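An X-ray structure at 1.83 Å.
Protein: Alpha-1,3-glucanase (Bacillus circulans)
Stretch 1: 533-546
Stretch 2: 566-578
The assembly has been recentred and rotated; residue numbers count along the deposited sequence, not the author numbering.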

# COMPACT_ATOMS: atom_id res chain seq x y z
N PHE A 533 -10.57 -25.00 5.98
CA PHE A 533 -9.80 -25.75 6.96
C PHE A 533 -10.63 -26.64 7.86
O PHE A 533 -10.11 -27.62 8.39
N SER A 534 -11.91 -26.32 8.07
CA SER A 534 -12.67 -26.94 9.14
C SER A 534 -14.06 -27.26 8.64
O SER A 534 -14.38 -27.15 7.45
N SER A 535 -14.91 -27.67 9.58
CA SER A 535 -16.31 -27.85 9.28
C SER A 535 -16.97 -26.48 9.12
O SER A 535 -16.43 -25.47 9.59
N PRO A 536 -18.13 -26.42 8.47
CA PRO A 536 -18.78 -25.12 8.25
C PRO A 536 -19.04 -24.39 9.55
O PRO A 536 -19.31 -25.00 10.59
N HIS A 537 -18.95 -23.07 9.50
CA HIS A 537 -19.11 -22.28 10.71
C HIS A 537 -19.27 -20.80 10.38
O HIS A 537 -18.67 -20.32 9.41
N PRO A 538 -20.06 -20.06 11.15
CA PRO A 538 -20.04 -18.60 11.03
C PRO A 538 -18.73 -18.05 11.58
O PRO A 538 -18.07 -18.70 12.39
N GLY A 539 -18.37 -16.85 11.14
CA GLY A 539 -17.14 -16.25 11.63
C GLY A 539 -17.19 -16.06 13.14
O GLY A 539 -18.22 -15.68 13.71
N ALA A 540 -16.06 -16.32 13.79
CA ALA A 540 -15.94 -16.26 15.24
C ALA A 540 -15.01 -15.13 15.68
O ALA A 540 -14.29 -14.52 14.88
N ALA A 541 -15.02 -14.87 16.99
CA ALA A 541 -14.03 -13.98 17.57
C ALA A 541 -12.63 -14.58 17.50
O ALA A 541 -11.66 -13.91 17.13
N ILE A 542 -12.50 -15.85 17.90
CA ILE A 542 -11.22 -16.55 17.88
C ILE A 542 -11.42 -17.91 17.24
O ILE A 542 -12.36 -18.64 17.60
N TYR A 543 -10.52 -18.28 16.34
CA TYR A 543 -10.62 -19.46 15.50
C TYR A 543 -9.27 -20.15 15.44
O TYR A 543 -8.26 -19.49 15.18
N THR A 544 -9.23 -21.46 15.69
CA THR A 544 -8.04 -22.23 15.36
C THR A 544 -8.44 -23.44 14.53
O THR A 544 -9.53 -24.00 14.69
N TYR A 545 -7.57 -23.80 13.60
CA TYR A 545 -7.68 -25.05 12.85
C TYR A 545 -6.41 -25.88 13.04
O TYR A 545 -6.02 -26.66 12.17
N THR A 546 -5.76 -25.69 14.19
CA THR A 546 -4.72 -26.58 14.68
C THR A 546 -4.98 -26.86 16.15
O THR A 546 -5.53 -26.02 16.87
N LEU A 566 -18.80 -17.94 20.22
CA LEU A 566 -17.77 -16.91 20.31
C LEU A 566 -16.41 -17.42 19.85
O LEU A 566 -15.69 -16.72 19.13
N TYR A 567 -16.03 -18.61 20.27
CA TYR A 567 -14.77 -19.22 19.87
C TYR A 567 -15.04 -20.50 19.11
O TYR A 567 -16.05 -21.18 19.34
N PHE A 568 -14.12 -20.84 18.22
CA PHE A 568 -14.19 -22.08 17.45
C PHE A 568 -12.76 -22.62 17.45
O PHE A 568 -11.96 -22.27 16.58
N ILE A 569 -12.45 -23.46 18.44
CA ILE A 569 -11.09 -23.87 18.74
C ILE A 569 -10.96 -25.37 18.48
O ILE A 569 -11.77 -26.16 18.98
N GLN A 570 -9.95 -25.75 17.72
CA GLN A 570 -9.72 -27.17 17.48
C GLN A 570 -9.19 -27.83 18.75
O GLN A 570 -8.39 -27.25 19.49
N ASN A 571 -9.67 -29.05 19.01
CA ASN A 571 -9.30 -29.73 20.24
C ASN A 571 -7.78 -29.86 20.35
O ASN A 571 -7.11 -30.26 19.39
N GLY A 572 -7.25 -29.54 21.53
CA GLY A 572 -5.83 -29.58 21.79
C GLY A 572 -5.20 -28.20 21.95
O GLY A 572 -4.20 -28.06 22.67
N PHE A 573 -5.77 -27.19 21.29
CA PHE A 573 -5.24 -25.83 21.40
C PHE A 573 -5.59 -25.25 22.77
O PHE A 573 -6.74 -25.30 23.20
N ASN A 574 -4.58 -24.70 23.44
CA ASN A 574 -4.70 -24.19 24.81
C ASN A 574 -4.99 -22.69 24.77
O ASN A 574 -4.08 -21.87 24.67
N LEU A 575 -6.27 -22.33 24.87
CA LEU A 575 -6.70 -20.93 24.84
C LEU A 575 -7.08 -20.50 26.25
O LEU A 575 -7.95 -21.11 26.87
N THR A 576 -6.42 -19.46 26.74
CA THR A 576 -6.73 -18.86 28.04
C THR A 576 -7.36 -17.50 27.80
O THR A 576 -6.83 -16.69 27.03
N ILE A 577 -8.51 -17.24 28.43
CA ILE A 577 -9.18 -15.94 28.34
C ILE A 577 -9.49 -15.49 29.75
O ILE A 577 -10.36 -16.07 30.41
N GLN A 578 -8.81 -14.44 30.20
CA GLN A 578 -8.87 -14.01 31.60
C GLN A 578 -8.88 -12.48 31.70
O GLN A 578 -8.88 -11.77 30.68
OXT GLN A 578 -8.90 -11.92 32.79

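Two neighbouring parallel strands show a general principle: backbone hydrogen bonds set the register, and the side chains then sort onto the two faces of the sheet. Here the ladder begins where Ala541 N donates to Leu566 O (2.9 Å), continues from Phe568 N to Ile542 O (2.9 Å), and returns from Thr544 N to Phe568 O (3.0 Å). Where the backbone ladder gives out, a side chain extends it. Thr544, with chi1 in p, points toward the second stretch, and its OG1 accepts from Gln570 N at 2.9 Å. The same hydroxyl donates to Thr546 O (OG1 to O, 3.1 Å), so one oxygen ties the loop after its own strand to the start of the type II turn from Gln570 to Phe573. Its methyl has a separate role: CG2 lies over the face of the Phe573 ring, 3.6 Å from the centroid and almost on the ring normal.

On the face shared by Tyr543 and Phe568, both side chains adopt t. Their rings are nearly parallel but slid apart, so they barely overlap, and contact comes through Tyr543 CD1 and Phe568 CD2 (3.8 Å). Phe568 also reaches the preceding loop, where its CE2 sits over one face of the His537 imidazole, 3.3 Å from ND1. That imidazole, on a p side chain, is held by ND1 donating to Ser535 O (2.8 Å). Ser534 OG and Tyr543 OH, 2.7 Å apart, are hydrogen-bonded, bracing the loop against the strand.

The face carrying Ile542 and Tyr567 is more aliphatic. Ile542 (m, t) extends CD1 to Tyr567 CD1 (4.0 Å), Leu575 CD2 (4.3 Å) and Ile577 CD1 (4.2 Å), while its CG2 meets Ile569 CD1 at 3.9 Å. One branched side chain thus links both strands of the second stretch.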

# COMPACT_ATOMS: atom_id res chain seq x y z
CB PHE A 533 -8.98 -24.81 7.84
CG PHE A 533 -7.96 -24.01 7.09
CD1 PHE A 533 -6.92 -24.64 6.41
CD2 PHE A 533 -8.03 -22.62 7.08
CE1 PHE A 533 -5.96 -23.90 5.73
CE2 PHE A 533 -7.08 -21.88 6.39
CZ PHE A 533 -6.05 -22.51 5.72
CB SER A 534 -12.74 -26.02 10.37
OG SER A 534 -11.50 -25.37 10.59
CB SER A 535 -16.96 -28.65 10.41
OG SER A 535 -16.60 -28.10 11.66
CB PRO A 536 -20.10 -25.50 7.56
CG PRO A 536 -19.86 -26.83 6.97
CD PRO A 536 -18.92 -27.53 7.89
CB HIS A 537 -17.91 -22.46 11.64
CG HIS A 537 -16.61 -21.98 11.06
ND1 HIS A 537 -15.83 -22.77 10.24
CD2 HIS A 537 -15.95 -20.81 11.20
CE1 HIS A 537 -14.74 -22.10 9.90
NE2 HIS A 537 -14.79 -20.91 10.47
CB PRO A 538 -21.23 -18.14 11.89
CG PRO A 538 -21.95 -19.41 12.31
CD PRO A 538 -20.95 -20.51 12.23
CB ALA A 540 -15.41 -17.59 15.78
CB ALA A 541 -14.38 -13.66 19.02
CB ILE A 542 -10.63 -16.71 19.30
CG1 ILE A 542 -10.53 -15.34 19.99
CG2 ILE A 542 -9.28 -17.40 19.24
CD1 ILE A 542 -10.21 -15.43 21.50
CB TYR A 543 -11.09 -19.05 14.09
CG TYR A 543 -11.04 -20.09 13.00
CD1 TYR A 543 -11.63 -21.34 13.16
CD2 TYR A 543 -10.46 -19.79 11.77
CE1 TYR A 543 -11.60 -22.29 12.13
CE2 TYR A 543 -10.43 -20.72 10.74
CZ TYR A 543 -11.01 -21.96 10.92
OH TYR A 543 -10.99 -22.86 9.88
CB THR A 544 -7.23 -22.68 16.59
OG1 THR A 544 -7.76 -23.91 17.11
CG2 THR A 544 -7.22 -21.59 17.70
CB TYR A 545 -7.97 -24.78 11.37
CG TYR A 545 -6.97 -23.90 10.66
CD1 TYR A 545 -7.02 -22.51 10.81
CD2 TYR A 545 -6.00 -24.44 9.82
CE1 TYR A 545 -6.10 -21.69 10.17
CE2 TYR A 545 -5.08 -23.61 9.16
CZ TYR A 545 -5.15 -22.24 9.34
OH TYR A 545 -4.25 -21.41 8.71
CB THR A 546 -3.30 -26.00 14.51
OG1 THR A 546 -2.33 -26.95 14.97
CG2 THR A 546 -3.12 -24.72 15.31
CB LEU A 566 -17.64 -16.36 21.74
CG LEU A 566 -18.55 -15.22 22.20
CD1 LEU A 566 -19.92 -15.31 21.58
CD2 LEU A 566 -18.65 -15.20 23.72
CB TYR A 567 -13.87 -19.55 21.06
CG TYR A 567 -14.10 -18.69 22.25
CD1 TYR A 567 -13.65 -17.38 22.26
CD2 TYR A 567 -14.76 -19.18 23.37
CE1 TYR A 567 -13.86 -16.57 23.35
CE2 TYR A 567 -14.97 -18.38 24.47
CZ TYR A 567 -14.51 -17.08 24.46
OH TYR A 567 -14.71 -16.26 25.55
CB PHE A 568 -14.73 -21.84 16.06
CG PHE A 568 -14.95 -23.09 15.26
CD1 PHE A 568 -15.19 -24.29 15.90
CD2 PHE A 568 -14.88 -23.07 13.88
CE1 PHE A 568 -15.39 -25.46 15.16
CE2 PHE A 568 -15.08 -24.23 13.14
CZ PHE A 568 -15.33 -25.42 13.78
CB ILE A 569 -10.73 -23.56 20.21
CG1 ILE A 569 -11.07 -22.11 20.55
CG2 ILE A 569 -9.27 -23.87 20.48
CD1 ILE A 569 -10.38 -21.09 19.68
CB GLN A 570 -8.73 -27.36 16.33
CG GLN A 570 -8.45 -28.81 15.99
CD GLN A 570 -7.72 -28.95 14.67
OE1 GLN A 570 -8.05 -28.27 13.69
NE2 GLN A 570 -6.72 -29.82 14.63
CB ASN A 571 -9.96 -31.11 20.30
CG ASN A 571 -9.88 -31.74 21.68
OD1 ASN A 571 -9.37 -31.15 22.63
ND2 ASN A 571 -10.42 -32.96 21.80
CB PHE A 573 -5.83 -24.96 20.28
CG PHE A 573 -5.16 -23.62 20.14
CD1 PHE A 573 -5.53 -22.56 20.95
CD2 PHE A 573 -4.16 -23.43 19.20
CE1 PHE A 573 -4.91 -21.32 20.83
CE2 PHE A 573 -3.54 -22.20 19.07
CZ PHE A 573 -3.91 -21.15 19.88
CB ASN A 574 -3.43 -24.47 25.60
CG ASN A 574 -3.01 -25.92 25.53
OD1 ASN A 574 -2.03 -26.26 24.84
ND2 ASN A 574 -3.72 -26.79 26.24
CB LEU A 575 -7.88 -20.74 23.88
CG LEU A 575 -8.50 -19.34 23.75
CD1 LEU A 575 -7.54 -18.36 23.08
CD2 LEU A 575 -9.84 -19.40 23.01
CB THR A 576 -5.46 -18.70 28.88
OG1 THR A 576 -4.88 -19.98 29.13
CG2 THR A 576 -5.79 -18.01 30.20
CB ILE A 577 -10.45 -16.00 27.49
CG1 ILE A 577 -10.09 -16.54 26.10
CG2 ILE A 577 -11.08 -14.63 27.38
CD1 ILE A 577 -11.26 -16.84 25.28
CB GLN A 578 -7.69 -14.61 32.39
CG GLN A 578 -6.34 -14.34 31.75
CD GLN A 578 -5.18 -15.07 32.40
OE1 GLN A 578 -5.37 -15.99 33.20
NE2 GLN A 578 -3.97 -14.65 32.07